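Long-range contact in acyl-CoA thioesterase (Alicyclobacillus acidocaldarius subsp. acidocaldarius, PDB 3RQB), which is of unknown function but probably hydrolyses acyl-CoA thioesters, being built as a double hotdog: residues B[205-216]-B[257-268]. Numbering follows the deposited sequence.
Sequences PIGTVTFTVYFL and LLATTTQLVYMK
Leu-216 reaches over the end of the neighbouring strand: its CD1 meets Leu-257 CD2 at 3.6 Å and Thr-260 CG2 at 3.8 Å, one methyl touching both. Thr-260 lies side by side with Tyr-214; with OG1 anti to the backbone N (chi1 -178°), its CG2 falls between the N and the carbonyl carbon and packs 3.5 Å from Tyr-214 CB. The Tyr-214 hydroxyl passes on to Thr-262 of the second subunit, with which it hydrogen-bonds. Strands 210-215 and 257-267 run antiparallel, their axes at 170°, within the C-terminal hotdog domain, and strand 61-69 flanks 206-215 on its other edge. A classic beta bulge interrupts the pairing where Val-209 and Thr-210 both face Leu-264: Val-209 N donates to Leu-264 O at 3.0 Å, whereas the Thr-210 N bond to that oxygen is weak. Beyond it, Thr-210 CG2 touches Leu-264 CB at 3.4 Å. On the opposite face Gln-263, extended beyond CG, sets its amide at the edge of the Phe-211 ring, the planes 70° apart, while its CG lies 3.8 Å from Thr-208 CG2; an alanine here would remove this arm and probably leave a gap between Thr-208 and Phe-211, with the ring edge less restrained.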
# COMPACT_ATOMS: atom_id res chain seq x y z
N PRO B 205 7.65 15.91 -15.22
CA PRO B 205 8.44 15.43 -14.08
C PRO B 205 7.58 14.67 -13.07
O PRO B 205 6.53 15.17 -12.66
CB PRO B 205 8.95 16.72 -13.45
CG PRO B 205 8.98 17.70 -14.58
CD PRO B 205 7.80 17.36 -15.44
N ILE B 206 8.03 13.49 -12.67
CA ILE B 206 7.34 12.72 -11.64
C ILE B 206 8.37 12.02 -10.77
O ILE B 206 9.51 11.83 -11.19
CB ILE B 206 6.37 11.65 -12.25
CG1 ILE B 206 7.08 10.76 -13.27
CG2 ILE B 206 5.16 12.31 -12.89
CD1 ILE B 206 7.76 9.53 -12.70
N GLY B 207 7.98 11.67 -9.56
CA GLY B 207 8.77 10.75 -8.77
C GLY B 207 7.88 10.01 -7.78
O GLY B 207 6.86 10.54 -7.33
N THR B 208 8.31 8.81 -7.41
CA THR B 208 7.52 7.98 -6.51
C THR B 208 7.91 8.27 -5.08
O THR B 208 9.08 8.19 -4.70
CB THR B 208 7.74 6.48 -6.78
OG1 THR B 208 7.12 6.13 -8.02
CG2 THR B 208 7.12 5.66 -5.66
N VAL B 209 6.91 8.64 -4.29
CA VAL B 209 7.07 8.80 -2.86
C VAL B 209 7.01 7.46 -2.12
O VAL B 209 7.80 7.20 -1.21
CB VAL B 209 5.96 9.70 -2.31
CG1 VAL B 209 5.97 9.70 -0.78
CG2 VAL B 209 6.13 11.09 -2.88
N THR B 210 6.06 6.62 -2.52
CA THR B 210 5.83 5.36 -1.83
C THR B 210 5.28 4.27 -2.75
O THR B 210 4.54 4.53 -3.71
CB THR B 210 4.89 5.55 -0.63
OG1 THR B 210 4.73 4.30 0.05
CG2 THR B 210 3.56 6.06 -1.10
N PHE B 211 5.66 3.03 -2.44
CA PHE B 211 5.36 1.89 -3.27
C PHE B 211 5.01 0.72 -2.35
O PHE B 211 5.77 0.41 -1.43
CB PHE B 211 6.61 1.62 -4.11
CG PHE B 211 6.57 0.35 -4.92
CD1 PHE B 211 5.89 0.29 -6.13
CD2 PHE B 211 7.27 -0.77 -4.49
CE1 PHE B 211 5.88 -0.89 -6.88
CE2 PHE B 211 7.26 -1.94 -5.23
CZ PHE B 211 6.57 -2.00 -6.43
N THR B 212 3.85 0.10 -2.57
CA THR B 212 3.47 -1.08 -1.78
C THR B 212 3.23 -2.28 -2.69
O THR B 212 2.77 -2.14 -3.82
CB THR B 212 2.20 -0.83 -0.91
OG1 THR B 212 2.51 0.08 0.15
CG2 THR B 212 1.74 -2.12 -0.28
N VAL B 213 3.59 -3.47 -2.20
CA VAL B 213 3.32 -4.72 -2.92
C VAL B 213 2.91 -5.89 -2.01
O VAL B 213 3.56 -6.20 -1.01
CB VAL B 213 4.51 -5.16 -3.78
CG1 VAL B 213 5.72 -5.41 -2.90
CG2 VAL B 213 4.17 -6.42 -4.56
N TYR B 214 1.83 -6.55 -2.38
CA TYR B 214 1.37 -7.72 -1.65
C TYR B 214 1.65 -8.94 -2.52
O TYR B 214 1.29 -8.94 -3.71
CB TYR B 214 -0.13 -7.61 -1.41
CG TYR B 214 -0.55 -6.43 -0.55
CD1 TYR B 214 0.38 -5.71 0.18
CD2 TYR B 214 -1.89 -6.07 -0.45
CE1 TYR B 214 -0.01 -4.65 0.98
CE2 TYR B 214 -2.29 -5.01 0.34
CZ TYR B 214 -1.34 -4.31 1.06
OH TYR B 214 -1.75 -3.26 1.85
N PHE B 215 2.29 -9.97 -1.97
CA PHE B 215 2.45 -11.18 -2.78
C PHE B 215 1.32 -12.14 -2.46
O PHE B 215 1.38 -12.85 -1.47
CB PHE B 215 3.75 -11.89 -2.41
CG PHE B 215 4.97 -11.03 -2.46
CD1 PHE B 215 5.75 -10.98 -3.61
CD2 PHE B 215 5.35 -10.28 -1.36
CE1 PHE B 215 6.88 -10.19 -3.66
CE2 PHE B 215 6.48 -9.49 -1.41
CZ PHE B 215 7.25 -9.44 -2.56
N LEU B 216 0.37 -12.27 -3.38
CA LEU B 216 -0.83 -13.07 -3.12
C LEU B 216 -0.58 -14.55 -3.34
O LEU B 216 -1.13 -15.41 -2.63
CB LEU B 216 -2.01 -12.56 -3.95
CG LEU B 216 -2.37 -11.11 -3.58
CD1 LEU B 216 -3.00 -10.36 -4.75
CD2 LEU B 216 -3.27 -11.09 -2.34
N LEU B 257 -2.99 -15.18 -10.10
CA LEU B 257 -2.70 -13.82 -9.70
C LEU B 257 -1.52 -13.82 -8.74
O LEU B 257 -1.60 -14.34 -7.62
CB LEU B 257 -3.92 -13.21 -9.02
CG LEU B 257 -3.68 -11.81 -8.44
CD1 LEU B 257 -3.40 -10.82 -9.56
CD2 LEU B 257 -4.88 -11.36 -7.63
N LEU B 258 -0.42 -13.22 -9.18
CA LEU B 258 0.85 -13.28 -8.47
C LEU B 258 0.99 -12.21 -7.38
O LEU B 258 1.24 -12.53 -6.22
CB LEU B 258 2.01 -13.26 -9.46
CG LEU B 258 1.86 -14.29 -10.59
CD1 LEU B 258 2.94 -14.14 -11.63
CD2 LEU B 258 1.85 -15.70 -10.05
N ALA B 259 0.93 -10.94 -7.77
CA ALA B 259 0.99 -9.85 -6.79
C ALA B 259 0.13 -8.67 -7.17
O ALA B 259 -0.32 -8.54 -8.31
CB ALA B 259 2.42 -9.41 -6.58
N THR B 260 -0.10 -7.80 -6.20
CA THR B 260 -0.82 -6.57 -6.41
C THR B 260 0.03 -5.43 -5.86
O THR B 260 0.75 -5.62 -4.87
CB THR B 260 -2.21 -6.60 -5.73
OG1 THR B 260 -2.92 -5.39 -6.01
CG2 THR B 260 -2.07 -6.76 -4.23
N THR B 261 -0.01 -4.27 -6.52
CA THR B 261 0.78 -3.13 -6.07
C THR B 261 0.06 -1.83 -6.18
O THR B 261 -0.81 -1.64 -7.03
CB THR B 261 2.04 -2.93 -6.91
OG1 THR B 261 1.67 -2.67 -8.27
CG2 THR B 261 2.89 -4.16 -6.85
N THR B 262 0.48 -0.91 -5.32
CA THR B 262 0.07 0.47 -5.40
C THR B 262 1.29 1.37 -5.35
O THR B 262 2.36 1.01 -4.83
CB THR B 262 -0.88 0.85 -4.26
OG1 THR B 262 -0.18 0.80 -3.01
CG2 THR B 262 -2.05 -0.12 -4.22
N GLN B 263 1.12 2.56 -5.91
CA GLN B 263 2.20 3.51 -6.00
C GLN B 263 1.59 4.88 -5.80
O GLN B 263 0.55 5.18 -6.39
CB GLN B 263 2.81 3.42 -7.39
CG GLN B 263 4.25 3.87 -7.49
CD GLN B 263 4.93 3.27 -8.70
OE1 GLN B 263 5.59 3.98 -9.46
NE2 GLN B 263 4.77 1.97 -8.89
N LEU B 264 2.22 5.70 -4.98
CA LEU B 264 1.85 7.10 -4.88
C LEU B 264 2.95 7.93 -5.51
O LEU B 264 4.12 7.82 -5.14
CB LEU B 264 1.62 7.53 -3.44
CG LEU B 264 1.10 8.97 -3.35
CD1 LEU B 264 -0.17 9.10 -4.17
CD2 LEU B 264 0.87 9.45 -1.91
N VAL B 265 2.59 8.77 -6.47
CA VAL B 265 3.61 9.43 -7.25
C VAL B 265 3.41 10.93 -7.36
O VAL B 265 2.36 11.41 -7.80
CB VAL B 265 3.66 8.85 -8.65
CG1 VAL B 265 4.90 9.34 -9.36
CG2 VAL B 265 3.64 7.34 -8.57
N TYR B 266 4.44 11.65 -6.94
CA TYR B 266 4.53 13.08 -7.16
C TYR B 266 4.52 13.40 -8.65
O TYR B 266 5.17 12.75 -9.45
CB TYR B 266 5.82 13.60 -6.57
CG TYR B 266 6.05 15.05 -6.87
CD1 TYR B 266 5.38 16.05 -6.16
CD2 TYR B 266 6.94 15.44 -7.87
CE1 TYR B 266 5.58 17.40 -6.43
CE2 TYR B 266 7.15 16.79 -8.14
CZ TYR B 266 6.47 17.77 -7.42
OH TYR B 266 6.68 19.10 -7.69
N MSE B 267 3.79 14.45 -9.00
CA MSE B 267 3.64 14.84 -10.39
C MSE B 267 3.69 16.37 -10.56
O MSE B 267 3.06 17.09 -9.78
CB MSE B 267 2.33 14.26 -10.90
CG MSE B 267 1.66 15.04 -11.99
SE MSE B 267 -0.22 14.61 -11.90
CE MSE B 267 -0.72 15.71 -10.36
N LYS B 268 4.43 16.84 -11.56
CA LYS B 268 4.66 18.29 -11.76
C LYS B 268 3.77 19.09 -12.73
O LYS B 268 4.04 20.26 -12.97
CB LYS B 268 6.14 18.57 -12.07
CG LYS B 268 7.02 18.62 -10.83
CD LYS B 268 8.02 19.77 -10.87
CE LYS B 268 8.73 19.96 -9.51
NZ LYS B 268 9.79 18.94 -9.20